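Local coordinates for DyP-type peroxidase (Pleurotus ostreatus PC15, PDB 6FSK), which probably acts as a heme b dye-decolorizing peroxidase that can also oxidise manganese(II) at a non-canonical site, at residues A[253-258]-A[452-457]; A[278-283]-A[428-433]; A[308-313]-A[328-333]; A[323-328]-A[443-448]. The protein carries 1 engineered substitution. All blocks are in the same frame, centred on the assembly; numbering follows the deposited sequence.

Contact 1. Residues A[253-258]-A[452-457]; sequences DDFLES and TNITLP
The phenyl ring of Phe255 is the flat group here, and three aliphatic side chains of the 452-457 segment gather round its CD1-CE1-CZ side. At the ring edge, near its plane, Ile454 brings its CG2 branch to 3.7 Å from Phe255 CE1. Leu456 approaches obliquely, its CD2 methyl 3.6 Å from Phe255 CZ, and Pro457 also comes in aslant, with CD 3.6 Å from Phe255 CD1. The proline side chain runs roughly at right angles to the phenylalanine. Beyond the two segments, the ring of Phe461 meets that of Phe255 at about 50°, and Leu275 and Ile279 of helix 268-280 also touch it.

Phe255 reaches this place because its chi1 of 176° swings CG away from the backbone N, carrying the ring off helix 249-258 toward the strand. Ile454, with CG1 beside its own backbone N, leaves CG2 as the branch facing the ring. A beta-branched residue suits strand 453-455, whose backbone pairs with strand 441-443, and the CB of neighbouring Thr455 points away from the helix. Leu456 provides length, its chain ending nearer to the ring than its CB direction suggests, while the rigid Pro457 completes the row.

Between the two segments the contact is carbon-to-carbon packing alone. With no polar partner across them to fix direction, the fit of these shapes and the exclusion of water from a large aromatic surface supply the cohesion.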
# COMPACT_ATOMS: atom_id res chain seq x y z
N ASP A 253 -11.82 1.51 17.70
CA ASP A 253 -11.51 1.58 19.13
C ASP A 253 -12.69 0.99 19.96
O ASP A 253 -12.44 0.23 20.89
CB ASP A 253 -11.24 2.98 19.59
CG ASP A 253 -9.91 3.56 19.10
OD1 ASP A 253 -9.02 2.89 18.65
OD2 ASP A 253 -9.87 4.82 19.19
N ASP A 254 -13.89 1.32 19.61
CA ASP A 254 -15.14 0.75 20.26
C ASP A 254 -15.21 -0.79 20.13
O ASP A 254 -15.41 -1.54 21.14
CB ASP A 254 -16.33 1.49 19.68
CG ASP A 254 -17.66 1.08 20.21
OD1 ASP A 254 -17.75 0.41 21.29
OD2 ASP A 254 -18.67 1.43 19.59
N PHE A 255 -14.98 -1.28 18.90
CA PHE A 255 -14.83 -2.70 18.68
C PHE A 255 -13.87 -3.36 19.64
O PHE A 255 -14.19 -4.36 20.28
CB PHE A 255 -14.42 -2.94 17.24
CG PHE A 255 -14.13 -4.36 16.95
CD1 PHE A 255 -15.19 -5.27 16.93
CD2 PHE A 255 -12.84 -4.80 16.78
CE1 PHE A 255 -14.94 -6.62 16.67
CE2 PHE A 255 -12.59 -6.20 16.52
CZ PHE A 255 -13.65 -7.04 16.47
N LEU A 256 -12.67 -2.85 19.73
CA LEU A 256 -11.64 -3.44 20.61
C LEU A 256 -12.10 -3.38 22.06
O LEU A 256 -12.03 -4.39 22.77
CB LEU A 256 -10.26 -2.78 20.45
CG LEU A 256 -9.62 -2.85 19.09
CD1 LEU A 256 -8.25 -2.17 19.23
CD2 LEU A 256 -9.47 -4.24 18.58
N GLU A 257 -12.60 -2.23 22.50
CA GLU A 257 -13.08 -2.08 23.86
C GLU A 257 -14.20 -3.03 24.18
O GLU A 257 -14.33 -3.44 25.38
CB GLU A 257 -13.64 -0.67 24.01
CG GLU A 257 -12.67 0.42 24.19
CD GLU A 257 -13.35 1.81 24.18
OE1 GLU A 257 -14.62 2.00 24.15
OE2 GLU A 257 -12.52 2.72 24.23
N SER A 258 -14.98 -3.39 23.20
CA SER A 258 -16.20 -4.22 23.39
C SER A 258 -15.88 -5.70 23.34
O SER A 258 -16.70 -6.53 23.66
CB SER A 258 -17.24 -3.84 22.38
OG SER A 258 -17.65 -2.51 22.52
N THR A 452 -12.93 -20.03 18.49
CA THR A 452 -13.97 -18.99 18.56
C THR A 452 -13.70 -17.86 17.55
O THR A 452 -12.56 -17.42 17.36
CB THR A 452 -14.18 -18.47 19.96
OG1 THR A 452 -13.02 -17.79 20.42
CG2 THR A 452 -14.47 -19.63 20.82
N ASN A 453 -14.77 -17.48 16.89
CA ASN A 453 -14.80 -16.35 15.95
C ASN A 453 -15.38 -15.13 16.60
O ASN A 453 -16.29 -15.21 17.47
CB ASN A 453 -15.80 -16.54 14.79
CG ASN A 453 -15.51 -17.64 13.92
OD1 ASN A 453 -14.47 -18.23 13.94
ND2 ASN A 453 -16.55 -18.00 13.15
N ILE A 454 -14.90 -13.98 16.18
CA ILE A 454 -15.61 -12.73 16.43
C ILE A 454 -16.22 -12.36 15.11
O ILE A 454 -15.56 -12.29 14.07
CB ILE A 454 -14.68 -11.59 16.88
CG1 ILE A 454 -13.97 -11.96 18.18
CG2 ILE A 454 -15.50 -10.29 17.05
CD1 ILE A 454 -12.85 -11.06 18.62
N THR A 455 -17.51 -12.01 15.18
CA THR A 455 -18.22 -11.55 14.07
C THR A 455 -18.04 -10.03 13.99
O THR A 455 -18.37 -9.33 14.94
CB THR A 455 -19.73 -11.93 14.10
OG1 THR A 455 -19.83 -13.39 14.12
CG2 THR A 455 -20.37 -11.48 12.90
N LEU A 456 -17.47 -9.50 12.89
CA LEU A 456 -17.16 -8.10 12.86
C LEU A 456 -18.37 -7.21 12.73
O LEU A 456 -19.38 -7.60 12.13
CB LEU A 456 -16.13 -7.81 11.75
CG LEU A 456 -14.81 -8.59 11.87
CD1 LEU A 456 -13.97 -8.39 10.60
CD2 LEU A 456 -14.03 -8.12 13.08
N PRO A 457 -18.31 -5.99 13.22
CA PRO A 457 -19.43 -5.08 13.08
C PRO A 457 -19.72 -4.80 11.62
O PRO A 457 -18.79 -4.80 10.81
CB PRO A 457 -18.93 -3.77 13.76
CG PRO A 457 -17.67 -4.08 14.41
CD PRO A 457 -17.17 -5.43 13.97

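Contact 2. Residues A[278-283]-A[428-433]; sequences RIVGRW and DAIIGQ. With HEM (protoporphyrin IX containing Fe), chain C.
Behind the proximal wall of the heme pocket, which Val280, Ile430 and Ile431 line, Ile279 meets Ala429 and Ile430 where the end of helix 268-280 approaches an Asx turn. The CG2 branch of Ile279 is shared: it lies 3.9 Å from Ala429 CB and 3.7 Å from Ile430 CD1. Val280 adds a looser touch, its CG2 4.2 Å from Ile430 CD1. Small Ala429 lets the loop come close, and a water joins the backbones, accepting from Ala429 N and donating to Ile279 O.

Asp428 shapes the loop. Its OD1 takes the amide hydrogens of both Ile430 and Ile431, the second bond being nearly straight (171°) and coming from above the carboxylate plane. OD2 hydrogen-bonds to His329 ND1, the second-shell partner of the iron ligand. Ile430 holds CG1 beside its backbone N (chi1 -56°), carrying CD1 to Ile279, while CG2 turns to heme C2B at 3.9 Å; Ile431 CG2 lies 3.4 Å from heme CHC. Gly281, directly after the helix, has a phi of 101°, which suits a residue lacking CB.

Around this wall, the 428-433 loop lies against helix 329-333 and helix 393-401, while helix 268-280 bonds through its last turn to the backbone of His329 and Ile330.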
# COMPACT_ATOMS: atom_id res chain seq x y z
N ARG A 278 -3.25 -8.40 17.92
CA ARG A 278 -3.46 -9.73 17.29
C ARG A 278 -4.17 -9.61 15.94
O ARG A 278 -3.88 -10.41 15.04
CB ARG A 278 -4.08 -10.70 18.28
CG ARG A 278 -3.16 -11.08 19.40
CD ARG A 278 -3.74 -12.04 20.37
NE ARG A 278 -4.17 -13.34 19.75
CZ ARG A 278 -3.40 -14.45 19.64
NH1 ARG A 278 -2.08 -14.41 19.96
NH2 ARG A 278 -3.90 -15.60 19.20
N ILE A 279 -5.00 -8.60 15.76
CA ILE A 279 -5.66 -8.37 14.49
C ILE A 279 -4.62 -7.82 13.48
O ILE A 279 -4.71 -8.10 12.30
CB ILE A 279 -6.83 -7.36 14.66
CG1 ILE A 279 -8.00 -8.21 15.21
CG2 ILE A 279 -7.11 -6.61 13.35
CD1 ILE A 279 -9.13 -7.33 15.66
N VAL A 280 -3.68 -7.00 13.93
CA VAL A 280 -2.69 -6.41 13.01
C VAL A 280 -1.52 -7.32 12.78
O VAL A 280 -1.02 -7.48 11.66
CB VAL A 280 -2.23 -5.06 13.58
CG1 VAL A 280 -1.10 -4.50 12.70
CG2 VAL A 280 -3.40 -4.10 13.61
N GLY A 281 -1.06 -7.97 13.84
CA GLY A 281 0.23 -8.71 13.86
C GLY A 281 1.37 -7.97 14.53
O GLY A 281 2.46 -8.58 14.64
N ARG A 282 1.09 -6.75 14.98
CA ARG A 282 2.04 -5.94 15.73
C ARG A 282 1.32 -5.15 16.74
O ARG A 282 0.18 -4.76 16.49
CB ARG A 282 2.85 -4.98 14.81
CG ARG A 282 3.71 -5.60 13.73
CD ARG A 282 4.43 -4.57 12.89
NE ARG A 282 5.21 -5.19 11.86
CZ ARG A 282 6.46 -5.65 12.02
NH1 ARG A 282 7.18 -5.42 13.11
NH2 ARG A 282 7.05 -6.25 11.03
N TRP A 283 2.00 -4.90 17.88
CA TRP A 283 1.54 -3.87 18.81
C TRP A 283 1.62 -2.51 18.11
O TRP A 283 2.33 -2.36 17.10
CB TRP A 283 2.48 -3.95 20.04
CG TRP A 283 2.39 -5.23 20.75
CD1 TRP A 283 3.20 -6.32 20.57
CD2 TRP A 283 1.45 -5.62 21.78
NE1 TRP A 283 2.81 -7.36 21.40
CE2 TRP A 283 1.78 -6.95 22.16
CE3 TRP A 283 0.43 -4.98 22.43
CZ2 TRP A 283 1.05 -7.65 23.15
CZ3 TRP A 283 -0.27 -5.66 23.42
CH2 TRP A 283 0.03 -7.00 23.74
N ASP A 428 -9.09 -10.89 6.91
CA ASP A 428 -8.22 -9.83 7.38
C ASP A 428 -9.17 -8.74 7.91
O ASP A 428 -10.07 -8.28 7.18
CB ASP A 428 -7.43 -9.32 6.20
CG ASP A 428 -6.53 -8.19 6.53
OD1 ASP A 428 -6.94 -7.20 7.22
OD2 ASP A 428 -5.34 -8.21 6.05
N ALA A 429 -9.08 -8.41 9.20
CA ALA A 429 -10.05 -7.49 9.78
C ALA A 429 -9.72 -6.06 9.54
O ALA A 429 -10.51 -5.16 9.85
CB ALA A 429 -10.18 -7.77 11.28
N ILE A 430 -8.59 -5.79 8.96
CA ILE A 430 -8.26 -4.41 8.60
C ILE A 430 -8.76 -4.09 7.18
O ILE A 430 -9.47 -3.15 6.95
CB ILE A 430 -6.74 -4.13 8.73
CG1 ILE A 430 -6.26 -4.46 10.11
CG2 ILE A 430 -6.39 -2.72 8.30
CD1 ILE A 430 -6.82 -3.59 11.21
N ILE A 431 -8.39 -4.92 6.23
CA ILE A 431 -8.69 -4.68 4.82
C ILE A 431 -9.57 -5.72 4.12
O ILE A 431 -9.97 -5.53 2.99
CB ILE A 431 -7.40 -4.49 3.93
CG1 ILE A 431 -6.54 -5.77 3.92
CG2 ILE A 431 -6.55 -3.36 4.40
CD1 ILE A 431 -5.58 -5.91 2.79
N GLY A 432 -9.83 -6.85 4.78
CA GLY A 432 -10.62 -7.90 4.05
C GLY A 432 -12.02 -7.46 3.71
O GLY A 432 -12.68 -6.82 4.59
N GLN A 433 -12.49 -7.70 2.49
CA GLN A 433 -13.80 -7.28 2.06
C GLN A 433 -14.57 -8.47 1.61
O GLN A 433 -13.99 -9.43 1.00
CB GLN A 433 -13.68 -6.31 0.88
CG GLN A 433 -13.01 -5.02 1.28
CD GLN A 433 -13.14 -3.89 0.26
OE1 GLN A 433 -13.74 -2.83 0.57
NE2 GLN A 433 -12.62 -4.12 -0.93
CHA HEM C . 1.71 -4.02 6.79
CHB HEM C . -1.81 -1.06 8.26
CHC HEM C . -3.84 -1.42 3.91
CHD HEM C . -0.49 -4.64 2.52
C1A HEM C . 0.95 -3.17 7.60
C2A HEM C . 1.26 -2.80 8.94
C3A HEM C . 0.31 -1.94 9.34
C4A HEM C . -0.63 -1.84 8.27
CMA HEM C . 0.18 -1.32 10.69
CAA HEM C . 2.44 -3.33 9.75
CBA HEM C . 3.73 -2.52 9.73
CGA HEM C . 4.43 -2.56 8.40
O1A HEM C . 5.06 -3.57 8.06
O2A HEM C . 4.38 -1.54 7.67
C1B HEM C . -2.71 -0.88 7.20
C2B HEM C . -3.81 -0.03 7.20
C3B HEM C . -4.40 -0.07 5.97
C4B HEM C . -3.60 -1.04 5.21
CMB HEM C . -4.32 0.78 8.37
CAB HEM C . -5.60 0.58 5.39
CBB HEM C . -6.11 1.69 5.86
C1C HEM C . -3.22 -2.36 3.14
C2C HEM C . -3.55 -2.84 1.87
C3C HEM C . -2.64 -3.77 1.46
C4C HEM C . -1.65 -3.83 2.51
CMC HEM C . -4.73 -2.34 1.08
CAC HEM C . -2.55 -4.64 0.26
CBC HEM C . -3.62 -5.04 -0.46
C1D HEM C . 0.42 -4.66 3.58
C2D HEM C . 1.71 -5.41 3.44
C3D HEM C . 2.34 -5.18 4.65
C4D HEM C . 1.41 -4.40 5.46
CMD HEM C . 2.23 -6.16 2.28
CAD HEM C . 3.68 -5.74 5.13
CBD HEM C . 3.56 -7.11 5.72
CGD HEM C . 4.92 -7.68 6.05
O1D HEM C . 5.00 -8.13 7.22
O2D HEM C . 5.84 -7.59 5.27
NA HEM C . -0.29 -2.66 7.20
NB HEM C . -2.63 -1.55 6.03
NC HEM C . -2.09 -3.10 3.58
ND HEM C . 0.27 -4.16 4.80
FE HEM C . -1.21 -2.94 5.44
O HOH W 1 -6.83 -9.24 10.72

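Contact 3. Residues A[308-313]-A[328-333]; sequences NKFDFG and AHIRKT. With HEM (protoporphyrin IX containing Fe), chain C.
Ile330 and Arg331, successive residues of the short helix that carries the heme ligand, pack on the two aromatic rings of the 308-313 loop. The helix is introduced by Ala328 at its N-cap, whose carbonyl O accepts from Lys332 N. His329 follows, binding the iron through NE2 at 2.2 Å, and does not touch the loop.

Ile330 bridges loop and cofactor. With chi1 at 69°, its CG1 arm sends CD1 to the edge of the Phe310 ring, 3.8 Å from CZ, while CG2 turns to heme CAA at 3.6 Å. Arg331 stretches over the face of Phe312: CD sits 3.8 Å from the ring centroid, almost on the normal, in a CH-pi contact. Farther out the guanidinium lies flat on the aromatic group, planes 5° apart, and CZ makes an off-centre cation-pi contact at 4.3 Å from the centroid. A long, extended arginine suits this place, since its NE continues to a salt bridge with Asp338. Thr333 closes the turn, its OG1 donating to His329 O and lying 3.2 Å from heme C2D.

Helix 329-333 thus stands between heme and loop, backbone-bonded to the end of helix 268-280, while the loop leads to helix 315-318, where Ser315 OG meets both Phe312 O and Arg331 NH2.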
# COMPACT_ATOMS: atom_id res chain seq x y z
N ASN A 308 11.78 -7.08 12.57
CA ASN A 308 11.21 -7.81 11.43
C ASN A 308 11.78 -9.19 11.19
O ASN A 308 11.56 -9.82 10.19
CB ASN A 308 11.23 -6.86 10.21
CG ASN A 308 10.18 -7.24 9.19
OD1 ASN A 308 9.08 -7.61 9.55
ND2 ASN A 308 10.53 -7.09 7.95
N LYS A 309 12.57 -9.67 12.17
CA LYS A 309 13.25 -10.97 12.02
C LYS A 309 12.37 -12.05 12.63
O LYS A 309 12.52 -12.47 13.81
CB LYS A 309 14.57 -10.89 12.85
CG LYS A 309 15.29 -12.19 12.92
CD LYS A 309 15.80 -12.55 11.59
CE LYS A 309 17.26 -12.99 11.67
NZ LYS A 309 17.37 -14.11 10.70
N PHE A 310 11.41 -12.49 11.84
CA PHE A 310 10.48 -13.59 12.22
C PHE A 310 9.92 -14.11 10.92
O PHE A 310 9.95 -13.40 9.88
CB PHE A 310 9.37 -13.16 13.16
CG PHE A 310 8.48 -12.04 12.60
CD1 PHE A 310 8.84 -10.74 12.77
CD2 PHE A 310 7.32 -12.35 11.93
CE1 PHE A 310 8.05 -9.72 12.28
CE2 PHE A 310 6.53 -11.37 11.45
CZ PHE A 310 6.89 -10.08 11.62
N ASP A 311 9.50 -15.37 10.90
CA ASP A 311 8.98 -15.97 9.71
C ASP A 311 7.72 -16.81 9.94
O ASP A 311 7.23 -17.42 9.02
CB ASP A 311 10.05 -16.77 8.99
CG ASP A 311 10.60 -17.91 9.86
OD1 ASP A 311 10.11 -18.23 10.93
OD2 ASP A 311 11.62 -18.51 9.46
N PHE A 312 7.21 -16.83 11.18
CA PHE A 312 6.08 -17.68 11.61
C PHE A 312 6.40 -19.19 11.78
O PHE A 312 5.52 -19.97 12.14
CB PHE A 312 4.79 -17.49 10.79
CG PHE A 312 4.40 -16.04 10.58
CD1 PHE A 312 4.12 -15.21 11.62
CD2 PHE A 312 4.20 -15.57 9.32
CE1 PHE A 312 3.75 -13.89 11.44
CE2 PHE A 312 3.82 -14.23 9.10
CZ PHE A 312 3.59 -13.43 10.17
N GLY A 313 7.66 -19.50 11.67
CA GLY A 313 8.17 -20.84 11.91
C GLY A 313 7.37 -21.87 11.18
O GLY A 313 7.07 -21.75 10.00
N ALA A 328 -4.11 -12.48 11.03
CA ALA A 328 -3.52 -11.16 11.32
C ALA A 328 -3.18 -10.46 10.03
O ALA A 328 -2.75 -11.13 9.06
CB ALA A 328 -2.28 -11.34 12.16
N HIS A 329 -3.34 -9.13 10.00
CA HIS A 329 -3.13 -8.41 8.73
C HIS A 329 -1.82 -8.62 8.07
O HIS A 329 -1.74 -8.91 6.91
CB HIS A 329 -3.35 -6.95 9.00
CG HIS A 329 -3.08 -6.07 7.83
ND1 HIS A 329 -3.75 -6.18 6.63
CD2 HIS A 329 -2.24 -5.02 7.69
CE1 HIS A 329 -3.32 -5.22 5.81
NE2 HIS A 329 -2.36 -4.55 6.41
N ILE A 330 -0.76 -8.59 8.85
CA ILE A 330 0.57 -8.70 8.20
C ILE A 330 0.76 -10.11 7.66
O ILE A 330 1.55 -10.32 6.74
CB ILE A 330 1.79 -8.32 9.11
CG1 ILE A 330 2.02 -9.33 10.25
CG2 ILE A 330 1.62 -6.88 9.57
CD1 ILE A 330 3.28 -9.03 11.07
N ARG A 331 0.13 -11.10 8.30
CA ARG A 331 0.27 -12.48 7.87
C ARG A 331 -0.54 -12.81 6.63
O ARG A 331 -0.13 -13.64 5.79
CB ARG A 331 -0.08 -13.42 9.07
CG ARG A 331 0.24 -14.91 8.91
CD ARG A 331 0.22 -15.49 10.33
NE ARG A 331 0.60 -16.91 10.22
CZ ARG A 331 0.95 -17.64 11.27
NH1 ARG A 331 0.77 -17.13 12.48
NH2 ARG A 331 1.38 -18.84 11.07
N LYS A 332 -1.72 -12.19 6.52
CA LYS A 332 -2.55 -12.21 5.34
C LYS A 332 -1.87 -11.53 4.16
O LYS A 332 -2.03 -11.99 3.04
CB LYS A 332 -3.89 -11.54 5.59
CG LYS A 332 -4.83 -12.36 6.41
CD LYS A 332 -5.62 -13.39 5.57
CE LYS A 332 -6.80 -13.98 6.27
NZ LYS A 332 -7.56 -14.80 5.33
N THR A 333 -0.99 -10.58 4.36
CA THR A 333 -0.45 -9.80 3.27
C THR A 333 1.01 -10.16 2.94
O THR A 333 1.37 -10.04 1.79
CB THR A 333 -0.57 -8.28 3.54
OG1 THR A 333 0.18 -7.95 4.71
CG2 THR A 333 -2.05 -7.80 3.61
CHA HEM C . 1.71 -4.02 6.79
CHB HEM C . -1.81 -1.06 8.26
CHC HEM C . -3.84 -1.42 3.91
CHD HEM C . -0.49 -4.64 2.52
C1A HEM C . 0.95 -3.17 7.60
C2A HEM C . 1.26 -2.80 8.94
C3A HEM C . 0.31 -1.94 9.34
C4A HEM C . -0.63 -1.84 8.27
CMA HEM C . 0.18 -1.32 10.69
CAA HEM C . 2.44 -3.33 9.75
CBA HEM C . 3.73 -2.52 9.73
CGA HEM C . 4.43 -2.56 8.40
O1A HEM C . 5.06 -3.57 8.06
O2A HEM C . 4.38 -1.54 7.67
C1B HEM C . -2.71 -0.88 7.20
C2B HEM C . -3.81 -0.03 7.20
C3B HEM C . -4.40 -0.07 5.97
C4B HEM C . -3.60 -1.04 5.21
CMB HEM C . -4.32 0.78 8.37
CAB HEM C . -5.60 0.58 5.39
CBB HEM C . -6.11 1.69 5.86
C1C HEM C . -3.22 -2.36 3.14
C2C HEM C . -3.55 -2.84 1.87
C3C HEM C . -2.64 -3.77 1.46
C4C HEM C . -1.65 -3.83 2.51
CMC HEM C . -4.73 -2.34 1.08
CAC HEM C . -2.55 -4.64 0.26
CBC HEM C . -3.62 -5.04 -0.46
C1D HEM C . 0.42 -4.66 3.58
C2D HEM C . 1.71 -5.41 3.44
C3D HEM C . 2.34 -5.18 4.65
C4D HEM C . 1.41 -4.40 5.46
CMD HEM C . 2.23 -6.16 2.28
CAD HEM C . 3.68 -5.74 5.13
CBD HEM C . 3.56 -7.11 5.72
CGD HEM C . 4.92 -7.68 6.05
O1D HEM C . 5.00 -8.13 7.22
O2D HEM C . 5.84 -7.59 5.27
NA HEM C . -0.29 -2.66 7.20
NB HEM C . -2.63 -1.55 6.03
NC HEM C . -2.09 -3.10 3.58
ND HEM C . 0.27 -4.16 4.80
FE HEM C . -1.21 -2.94 5.44

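Contact 4. Residues A[323-328]-A[443-448]; sequences KCPFAA and SGTNPN
Pro325 packs on the backbone of Gly444, joining the type I beta turn 325-328 that leads into helix 329-333 to the loop connecting strands 441-443 and 453-455.

The direct contacts are van der Waals ones, made by one edge of the proline ring. Its CG lies 3.6 Å from Gly444 O and 4.1 Å from Thr445 CA, while CB rests 4.2 Å from Ser443 O. The CA atoms of Pro325 and Gly444 are only 5.1 Å apart. Glycine fits here because its phi of 80° is one that residues with side chains seldom adopt, and the lack of a side chain leaves the backbone open to the close approach of the proline. Proline, compact and rigid, suits the first position of the turn.

Polar contact between the segments passes through a water. It accepts from Ala327 N at 2.9 Å and appears to donate to Ser443 O. Elsewhere on the loop, Gly444 O accepts from Arg278 NH2 of helix 268-280, so the arginine ties the loop to a third element, while Ser443 OG bonds to Val424 O.

Within each segment, further bonds set the shape. Ala328 N reaches back to Pro325 O at 3.3 Å and closes the beta turn. On the other side Asn446 forms an Asx turn, its OD1 accepting from Asn448 N at 2.7 Å, with the donor in the carbonyl plane and a C=O...N angle of 151°.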
# COMPACT_ATOMS: atom_id res chain seq x y z
N LYS A 323 0.78 -17.43 19.28
CA LYS A 323 1.59 -16.19 19.17
C LYS A 323 0.93 -15.19 18.24
O LYS A 323 1.09 -14.01 18.44
CB LYS A 323 3.01 -16.45 18.74
CG LYS A 323 3.77 -17.27 19.80
CD LYS A 323 5.26 -17.36 19.43
CE LYS A 323 5.89 -18.35 20.41
NZ LYS A 323 7.38 -18.59 20.18
N CYS A 324 0.22 -15.68 17.23
CA CYS A 324 -0.28 -14.79 16.12
C CYS A 324 -1.42 -15.52 15.44
O CYS A 324 -1.22 -16.66 14.94
CB CYS A 324 0.86 -14.52 15.15
SG CYS A 324 0.37 -13.36 13.81
N PRO A 325 -2.60 -14.92 15.35
CA PRO A 325 -3.66 -15.50 14.51
C PRO A 325 -3.22 -15.71 13.10
O PRO A 325 -2.51 -14.88 12.55
CB PRO A 325 -4.83 -14.47 14.62
CG PRO A 325 -4.51 -13.68 15.87
CD PRO A 325 -3.03 -13.64 15.95
N PHE A 326 -3.73 -16.73 12.44
CA PHE A 326 -3.47 -16.88 11.02
C PHE A 326 -3.96 -15.73 10.17
O PHE A 326 -3.34 -15.41 9.14
CB PHE A 326 -4.04 -18.23 10.53
CG PHE A 326 -3.41 -19.44 11.18
CD1 PHE A 326 -2.09 -19.49 11.51
CD2 PHE A 326 -4.21 -20.53 11.43
CE1 PHE A 326 -1.52 -20.66 12.11
CE2 PHE A 326 -3.67 -21.67 12.03
CZ PHE A 326 -2.33 -21.70 12.37
N ALA A 327 -5.03 -15.07 10.64
CA ALA A 327 -5.67 -13.99 9.87
C ALA A 327 -5.20 -12.58 10.26
O ALA A 327 -5.75 -11.58 9.86
CB ALA A 327 -7.18 -14.06 9.97
N ALA A 328 -4.11 -12.48 11.03
CA ALA A 328 -3.52 -11.16 11.32
C ALA A 328 -3.18 -10.46 10.03
O ALA A 328 -2.75 -11.13 9.06
CB ALA A 328 -2.28 -11.34 12.16
N SER A 443 -11.26 -15.62 13.25
CA SER A 443 -11.03 -16.60 14.32
C SER A 443 -9.62 -16.49 14.83
O SER A 443 -8.78 -15.80 14.24
CB SER A 443 -11.29 -18.02 13.75
OG SER A 443 -10.23 -18.45 12.95
N GLY A 444 -9.32 -17.23 15.88
CA GLY A 444 -7.98 -17.36 16.37
C GLY A 444 -7.48 -16.20 17.22
O GLY A 444 -6.34 -16.23 17.66
N THR A 445 -8.30 -15.17 17.48
CA THR A 445 -7.83 -14.04 18.24
C THR A 445 -7.61 -14.35 19.74
O THR A 445 -6.77 -13.71 20.32
CB THR A 445 -8.68 -12.79 18.03
OG1 THR A 445 -9.99 -12.95 18.56
CG2 THR A 445 -8.71 -12.35 16.52
N ASN A 446 -8.34 -15.26 20.38
CA ASN A 446 -8.10 -15.59 21.78
C ASN A 446 -7.07 -16.76 21.79
O ASN A 446 -7.37 -17.85 21.25
CB ASN A 446 -9.34 -16.05 22.46
CG ASN A 446 -9.08 -16.31 23.95
OD1 ASN A 446 -8.14 -16.99 24.36
ND2 ASN A 446 -9.82 -15.60 24.77
N PRO A 447 -5.88 -16.57 22.33
CA PRO A 447 -4.85 -17.62 22.29
C PRO A 447 -5.27 -18.90 22.96
O PRO A 447 -4.77 -19.98 22.62
CB PRO A 447 -3.67 -17.00 23.06
CG PRO A 447 -4.00 -15.60 23.26
CD PRO A 447 -5.39 -15.31 22.92
N ASN A 448 -6.16 -18.80 23.92
CA ASN A 448 -6.62 -20.02 24.62
C ASN A 448 -7.77 -20.74 23.98
O ASN A 448 -8.07 -21.88 24.35
CB ASN A 448 -6.97 -19.71 26.09
CG ASN A 448 -5.76 -19.43 26.93
OD1 ASN A 448 -4.70 -19.99 26.66
ND2 ASN A 448 -5.90 -18.58 27.94
O HOH W 2 -6.95 -16.70 12.15

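Contacts 1 and 2 have centres 12 Å apart and meet where Phe255 and Leu256 touch Ile279 and Leu456 touches Ala429. Contacts 2 and 3, 11 Å apart, both touch the heme, and contact 4 shares Ala328 with contact 3. The centres of contacts 1 and 3 are 22 Å apart, without touching. Helix 268-280 ends in contact 2 and sends side chains to contacts 1 and 4. Along the chain, 253-258 and 452-457 enclose every other segment, contact 3 falls between the halves of contact 2, and contact 4 alternates with both. Parts distant in sequence are thereby gathered behind the axial histidine, from the surface hairpin inward to the cofactor.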